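Local coordinates for protein SsfS6 (Streptomyces sp. SF2575, PDB 4FZR) that has the two-domain GT-B fold of proteins related to the erythromycin biosynthesis protein CIII, with two Rossmann-like domains, at residues 88-91 with 95-98; 100-105 with 165-170. All coordinates share one frame; numbering follows the deposited sequence.

Contact 1: residues 88-91 with 95-98; sequences TMPR and PLLE
Leu96 is the bump in this contact, and the hollow that takes it is made by Met89 and Pro90. Its forked end comes up against the backbone of the incoming loop: CD1 approaches Pro90 O to 3.4 Å, and CD2 lies only slightly further off, so the carbonyl is met by both branches of the fork. With CG of Leu96 anti to its backbone N (chi1 180°) and beside the carbonyl carbon, both methyls are brought to that one oxygen. The selenomethionine side chain of Met89 closes the hollow at one end. Bent at chi2 (-89°) and again at chi3 (-60°), it brings its terminal methyl back to the leucine, with CE 3.5 Å from CD1 of Leu96. The two side chains meet at a slant, and SE also touches that methyl branch.

Such a fold-back of a loop onto the start of the helix it leads into is a local piece of packing, here in the N-terminal Rossmann-like domain of a GT-B protein, where residues 88-91 come just before the long helix 93-122. A second fit involves two proline rings. The Pro90 ring lies against the first turn of the helix, its CD 3.7 Å from CD1 of Leu96. Its CG is 3.5 Å from Pro95 O, while CB sits close to the backbone N of Leu96. Pro95 in turn offers its own ring corner, CG lying 3.9 Å from Pro90 CB. No hydrogen bond crosses between the segments, so the fit between them is one of apolar and van der Waals contact. Leu96 is buried, also touching Ala330 in a loop of the C-terminal domain, whereas Met89 lies at the exposed margin of the fit.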
ATOM      1  N   THR A  88      19.709 -10.635 -31.834  1.00 37.51           N
ATOM      2  CA  THR A  88      18.711 -11.674 -32.046  1.00 39.85           C
ATOM      3  C   THR A  88      18.724 -12.695 -30.910  1.00 37.32           C
ATOM      4  O   THR A  88      19.706 -12.817 -30.179  1.00 34.85           O
ATOM      5  CB  THR A  88      18.906 -12.392 -33.409  1.00 46.71           C
ATOM      6  OG1 THR A  88      20.222 -12.956 -33.485  1.00 37.96           O
ATOM      7  CG2 THR A  88      18.704 -11.416 -34.569  1.00 42.76           C
HETATM    8  N   MSE A  89      17.614 -13.409 -30.766  1.00 36.09           N
HETATM    9  CA  MSE A  89      17.462 -14.429 -29.737  1.00 50.99           C
HETATM   10  C   MSE A  89      18.272 -15.685 -30.048  1.00 59.72           C
HETATM   11  O   MSE A  89      18.028 -16.348 -31.057  1.00 58.83           O
HETATM   12  CB  MSE A  89      15.986 -14.817 -29.620  1.00 68.99           C
HETATM   13  CG  MSE A  89      15.093 -13.728 -29.054  1.00 68.17           C
HETATM   14 SE   MSE A  89      14.983 -13.802 -27.109  1.00133.15          SE
HETATM   15  CE  MSE A  89      14.240 -15.601 -26.919  1.00 78.11           C
ATOM     16  N   PRO A  90      19.242 -16.020 -29.182  1.00 58.08           N
ATOM     17  CA  PRO A  90      19.871 -17.339 -29.298  1.00 56.02           C
ATOM     18  C   PRO A  90      18.835 -18.424 -29.047  1.00 59.98           C
ATOM     19  O   PRO A  90      17.945 -18.217 -28.222  1.00 57.95           O
ATOM     20  CB  PRO A  90      20.916 -17.333 -28.178  1.00 55.53           C
ATOM     21  CG  PRO A  90      21.186 -15.893 -27.908  1.00 55.13           C
ATOM     22  CD  PRO A  90      19.888 -15.190 -28.151  1.00 50.16           C
ATOM     23  N   ARG A  91      18.933 -19.555 -29.736  1.00 64.73           N
ATOM     24  CA  ARG A  91      17.952 -20.617 -29.545  1.00 69.69           C
ATOM     25  C   ARG A  91      18.387 -21.561 -28.427  1.00 59.96           C
ATOM     26  O   ARG A  91      17.551 -22.092 -27.695  1.00 59.26           O
ATOM     27  CB  ARG A  91      17.710 -21.388 -30.846  1.00 77.58           C
ATOM     28  CG  ARG A  91      16.502 -22.319 -30.792  1.00 82.79           C
ATOM     29  CD  ARG A  91      15.213 -21.559 -30.480  1.00 83.04           C
ATOM     30  NE  ARG A  91      14.103 -22.447 -30.150  1.00 87.22           N
ATOM     31  CZ  ARG A  91      12.898 -22.030 -29.769  1.00 86.03           C
ATOM     32  NH1 ARG A  91      12.635 -20.732 -29.670  1.00 79.74           N
ATOM     33  NH2 ARG A  91      11.951 -22.912 -29.486  1.00 73.48           N
ATOM     34  N   PRO A  95      23.404 -19.411 -24.024  1.00 53.39           N
ATOM     35  CA  PRO A  95      23.731 -18.095 -24.581  1.00 48.06           C
ATOM     36  C   PRO A  95      22.511 -17.176 -24.613  1.00 46.18           C
ATOM     37  O   PRO A  95      22.659 -15.960 -24.732  1.00 39.24           O
ATOM     38  CB  PRO A  95      24.197 -18.423 -25.999  1.00 40.01           C
ATOM     39  CG  PRO A  95      23.481 -19.680 -26.340  1.00 50.91           C
ATOM     40  CD  PRO A  95      23.391 -20.459 -25.058  1.00 47.15           C
ATOM     41  N   LEU A  96      21.321 -17.762 -24.506  1.00 45.88           N
ATOM     42  CA  LEU A  96      20.083 -16.995 -24.425  1.00 43.06           C
ATOM     43  C   LEU A  96      19.981 -16.322 -23.062  1.00 48.26           C
ATOM     44  O   LEU A  96      19.497 -15.197 -22.947  1.00 38.01           O
ATOM     45  CB  LEU A  96      18.876 -17.908 -24.642  1.00 36.84           C
ATOM     46  CG  LEU A  96      17.496 -17.253 -24.589  1.00 41.69           C
ATOM     47  CD1 LEU A  96      17.424 -16.099 -25.560  1.00 44.35           C
ATOM     48  CD2 LEU A  96      16.420 -18.277 -24.909  1.00 58.80           C
ATOM     49  N   LEU A  97      20.434 -17.028 -22.031  1.00 44.22           N
ATOM     50  CA  LEU A  97      20.471 -16.481 -20.681  1.00 37.96           C
ATOM     51  C   LEU A  97      21.405 -15.277 -20.604  1.00 40.61           C
ATOM     52  O   LEU A  97      21.092 -14.282 -19.953  1.00 35.65           O
ATOM     53  CB  LEU A  97      20.925 -17.550 -19.684  1.00 40.48           C
ATOM     54  CG  LEU A  97      19.833 -18.195 -18.829  1.00 55.69           C
ATOM     55  CD1 LEU A  97      18.639 -18.602 -19.681  1.00 55.51           C
ATOM     56  CD2 LEU A  97      20.395 -19.396 -18.075  1.00 50.41           C
ATOM     57  N   GLU A  98      22.554 -15.376 -21.264  1.00 40.07           N
ATOM     58  CA  GLU A  98      23.520 -14.286 -21.277  1.00 39.44           C
ATOM     59  C   GLU A  98      22.974 -13.114 -22.085  1.00 38.33           C
ATOM     60  O   GLU A  98      23.185 -11.952 -21.738  1.00 36.90           O
ATOM     61  CB  GLU A  98      24.855 -14.764 -21.851  1.00 33.76           C
ATOM     62  CG  GLU A  98      25.552 -15.804 -20.977  1.00 47.61           C
ATOM     63  CD  GLU A  98      26.688 -16.526 -21.688  1.00 65.41           C
ATOM     64  OE1 GLU A  98      26.621 -16.684 -22.926  1.00 58.52           O
ATOM     65  OE2 GLU A  98      27.647 -16.939 -21.002  1.00 61.28           O
TER

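Contact 2: residues 100-105 with 165-170; sequences IGRGYG and VGELAP
Arg102 and Glu167 meet where two helices of the N-terminal Rossmann-like domain come together, the long helix 93-122 and the end of helix 158-167. Their CA atoms, 5.5 Å apart, are the nearest across the two segments, and the closest side-chain contacts set carbon against oxygen, without a hydrogen bond.

The charged pair comes first. The two side chains cross at about a right angle, and OE1 of Glu167 lies beside the methylene stem of Arg102, 3.6 Å from CD. A first torsion that sets CG of Glu167 anti to the backbone N (chi1 -174°), followed by a bend at chi2, places the carboxylate beside that stem. What holds it is a salt bridge from OE2 to Arg106, one turn further along the long helix. Opposite charges of the pair itself are near but not joined: NE of Arg102 is 4.8 Å from OE1 of Glu167, and the guanidinium and carboxylate planes stand 51° apart. The positive charges on this face would probably favour an ionised carboxylate.

Van der Waals contacts with the backbone form the second group. CG of Glu167 packs 3.8 Å from the carbonyl oxygen of Arg102. Gly105, having no side chain, lets the two helices come close, and its bare main chain faces Glu167 CG and Leu168. Leu168, the first residue to leave helical geometry after helix 158-167, also touches Val108, Leu109 and Phe180. Its CD2 branch reaches the long helix, the methyl settling 3.3 Å from the carbonyl oxygen of Gly105.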
ATOM      1  N   ILE A 100      19.809 -12.261 -22.392  1.00 31.75           N
ATOM      2  CA  ILE A 100      18.894 -11.616 -21.459  1.00 38.05           C
ATOM      3  C   ILE A 100      19.645 -10.760 -20.444  1.00 35.39           C
ATOM      4  O   ILE A 100      19.275  -9.614 -20.188  1.00 32.64           O
ATOM      5  CB  ILE A 100      18.064 -12.664 -20.697  1.00 37.38           C
ATOM      6  CG1 ILE A 100      16.999 -13.265 -21.616  1.00 35.65           C
ATOM      7  CG2 ILE A 100      17.408 -12.043 -19.467  1.00 28.57           C
ATOM      8  CD1 ILE A 100      16.242 -14.426 -21.006  1.00 40.58           C
ATOM      9  N   GLY A 101      20.700 -11.328 -19.870  1.00 33.11           N
ATOM     10  CA  GLY A 101      21.499 -10.638 -18.874  1.00 30.23           C
ATOM     11  C   GLY A 101      22.056  -9.316 -19.367  1.00 31.37           C
ATOM     12  O   GLY A 101      22.052  -8.324 -18.640  1.00 32.83           O
ATOM     13  N   ARG A 102      22.536  -9.298 -20.605  1.00 31.46           N
ATOM     14  CA  ARG A 102      23.111  -8.085 -21.174  1.00 30.46           C
ATOM     15  C   ARG A 102      22.025  -7.033 -21.389  1.00 27.16           C
ATOM     16  O   ARG A 102      22.280  -5.835 -21.270  1.00 22.39           O
ATOM     17  CB  ARG A 102      23.845  -8.393 -22.483  1.00 32.47           C
ATOM     18  CG  ARG A 102      25.048  -9.314 -22.302  1.00 36.63           C
ATOM     19  CD  ARG A 102      25.933  -9.356 -23.539  1.00 33.25           C
ATOM     20  NE  ARG A 102      25.261  -9.951 -24.691  1.00 35.73           N
ATOM     21  CZ  ARG A 102      25.219 -11.257 -24.949  1.00 39.07           C
ATOM     22  NH1 ARG A 102      25.806 -12.126 -24.134  1.00 34.41           N
ATOM     23  NH2 ARG A 102      24.584 -11.699 -26.024  1.00 32.10           N
ATOM     24  N   GLY A 103      20.813  -7.486 -21.697  1.00 26.93           N
ATOM     25  CA  GLY A 103      19.671  -6.595 -21.793  1.00 27.86           C
ATOM     26  C   GLY A 103      19.467  -5.842 -20.493  1.00 25.20           C
ATOM     27  O   GLY A 103      19.432  -4.613 -20.471  1.00 21.34           O
ATOM     28  N   TYR A 104      19.339  -6.587 -19.399  1.00 20.64           N
ATOM     29  CA  TYR A 104      19.193  -5.990 -18.077  1.00 28.66           C
ATOM     30  C   TYR A 104      20.351  -5.053 -17.746  1.00 26.42           C
ATOM     31  O   TYR A 104      20.187  -4.092 -16.993  1.00 25.54           O
ATOM     32  CB  TYR A 104      19.081  -7.076 -17.009  1.00 24.60           C
ATOM     33  CG  TYR A 104      17.730  -7.745 -16.966  1.00 30.44           C
ATOM     34  CD1 TYR A 104      16.584  -7.023 -16.648  1.00 24.23           C
ATOM     35  CD2 TYR A 104      17.598  -9.101 -17.230  1.00 27.43           C
ATOM     36  CE1 TYR A 104      15.347  -7.633 -16.602  1.00 33.03           C
ATOM     37  CE2 TYR A 104      16.364  -9.720 -17.187  1.00 28.24           C
ATOM     38  CZ  TYR A 104      15.243  -8.983 -16.873  1.00 37.67           C
ATOM     39  OH  TYR A 104      14.017  -9.601 -16.829  1.00 32.97           O
ATOM     40  N   GLY A 105      21.523  -5.338 -18.304  1.00 25.16           N
ATOM     41  CA  GLY A 105      22.681  -4.487 -18.104  1.00 20.91           C
ATOM     42  C   GLY A 105      22.530  -3.166 -18.833  1.00 24.54           C
ATOM     43  O   GLY A 105      22.980  -2.123 -18.359  1.00 25.43           O
ATOM     44  N   VAL A 165      26.362  -8.047 -15.097  1.00 33.34           N
ATOM     45  CA  VAL A 165      27.512  -7.392 -14.486  1.00 39.19           C
ATOM     46  C   VAL A 165      28.598  -7.187 -15.535  1.00 41.50           C
ATOM     47  O   VAL A 165      29.216  -6.124 -15.602  1.00 41.98           O
ATOM     48  CB  VAL A 165      28.080  -8.217 -13.317  1.00 36.60           C
ATOM     49  CG1 VAL A 165      29.391  -7.614 -12.831  1.00 41.01           C
ATOM     50  CG2 VAL A 165      27.070  -8.294 -12.176  1.00 39.73           C
ATOM     51  N   GLY A 166      28.819  -8.213 -16.352  1.00 36.12           N
ATOM     52  CA  GLY A 166      29.767  -8.137 -17.449  1.00 32.63           C
ATOM     53  C   GLY A 166      29.519  -6.943 -18.349  1.00 33.30           C
ATOM     54  O   GLY A 166      30.416  -6.137 -18.588  1.00 38.44           O
ATOM     55  N   GLU A 167      28.292  -6.832 -18.848  1.00 34.43           N
ATOM     56  CA  GLU A 167      27.907  -5.738 -19.738  1.00 34.93           C
ATOM     57  C   GLU A 167      28.176  -4.363 -19.116  1.00 35.58           C
ATOM     58  O   GLU A 167      28.380  -3.379 -19.828  1.00 36.92           O
ATOM     59  CB  GLU A 167      26.425  -5.865 -20.108  1.00 26.73           C
ATOM     60  CG  GLU A 167      25.940  -4.859 -21.144  1.00 28.30           C
ATOM     61  CD  GLU A 167      26.343  -5.230 -22.559  1.00 41.38           C
ATOM     62  OE1 GLU A 167      27.264  -6.059 -22.722  1.00 45.90           O
ATOM     63  OE2 GLU A 167      25.734  -4.695 -23.511  1.00 40.14           O
ATOM     64  N   LEU A 168      28.188  -4.300 -17.788  1.00 32.30           N
ATOM     65  CA  LEU A 168      28.402  -3.036 -17.086  1.00 48.52           C
ATOM     66  C   LEU A 168      29.867  -2.814 -16.716  1.00 45.54           C
ATOM     67  O   LEU A 168      30.181  -1.949 -15.896  1.00 40.98           O
ATOM     68  CB  LEU A 168      27.543  -2.992 -15.821  1.00 45.49           C
ATOM     69  CG  LEU A 168      26.039  -2.817 -16.037  1.00 36.62           C
ATOM     70  CD1 LEU A 168      25.318  -2.887 -14.703  1.00 38.28           C
ATOM     71  CD2 LEU A 168      25.752  -1.498 -16.745  1.00 31.61           C
ATOM     72  N   ALA A 169      30.761  -3.582 -17.332  1.00 43.75           N
ATOM     73  CA  ALA A 169      32.179  -3.538 -16.982  1.00 45.01           C
ATOM     74  C   ALA A 169      32.746  -2.116 -16.980  1.00 41.80           C
ATOM     75  O   ALA A 169      33.429  -1.726 -16.034  1.00 49.12           O
ATOM     76  CB  ALA A 169      32.992  -4.448 -17.908  1.00 41.81           C
ATOM     77  N   PRO A 170      32.461  -1.332 -18.034  1.00 49.52           N
ATOM     78  CA  PRO A 170      33.000   0.033 -18.087  1.00 37.90           C
ATOM     79  C   PRO A 170      32.531   0.929 -16.938  1.00 47.12           C
ATOM     80  O   PRO A 170      33.356   1.621 -16.342  1.00 56.96           O
ATOM     81  CB  PRO A 170      32.471   0.566 -19.423  1.00 44.25           C
ATOM     82  CG  PRO A 170      32.201  -0.643 -20.237  1.00 38.03           C
ATOM     83  CD  PRO A 170      31.727  -1.675 -19.265  1.00 43.15           C
TER

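Overall arrangement
Both contacts belong to the N-terminal domain of the GT-B fold and share helix 93-122, whose start serves contact 1 and whose following turns serve contact 2. Their centres lie 14 Å apart, on the same side of the chain's centre, and they come in series along the chain. The first is local, with three residues between its segments; the second spans 59 residues, including strands 126-130 and 147-150 of the parallel sheet. The same helix also meets the C-terminal domain, Leu96 and Ile100 touching Ala330 and Tyr104 OH hydrogen-bonding to Glu331. Both contacts thus pack a helix that borders the meeting of the two domains, joining it to near and distant parts of its own.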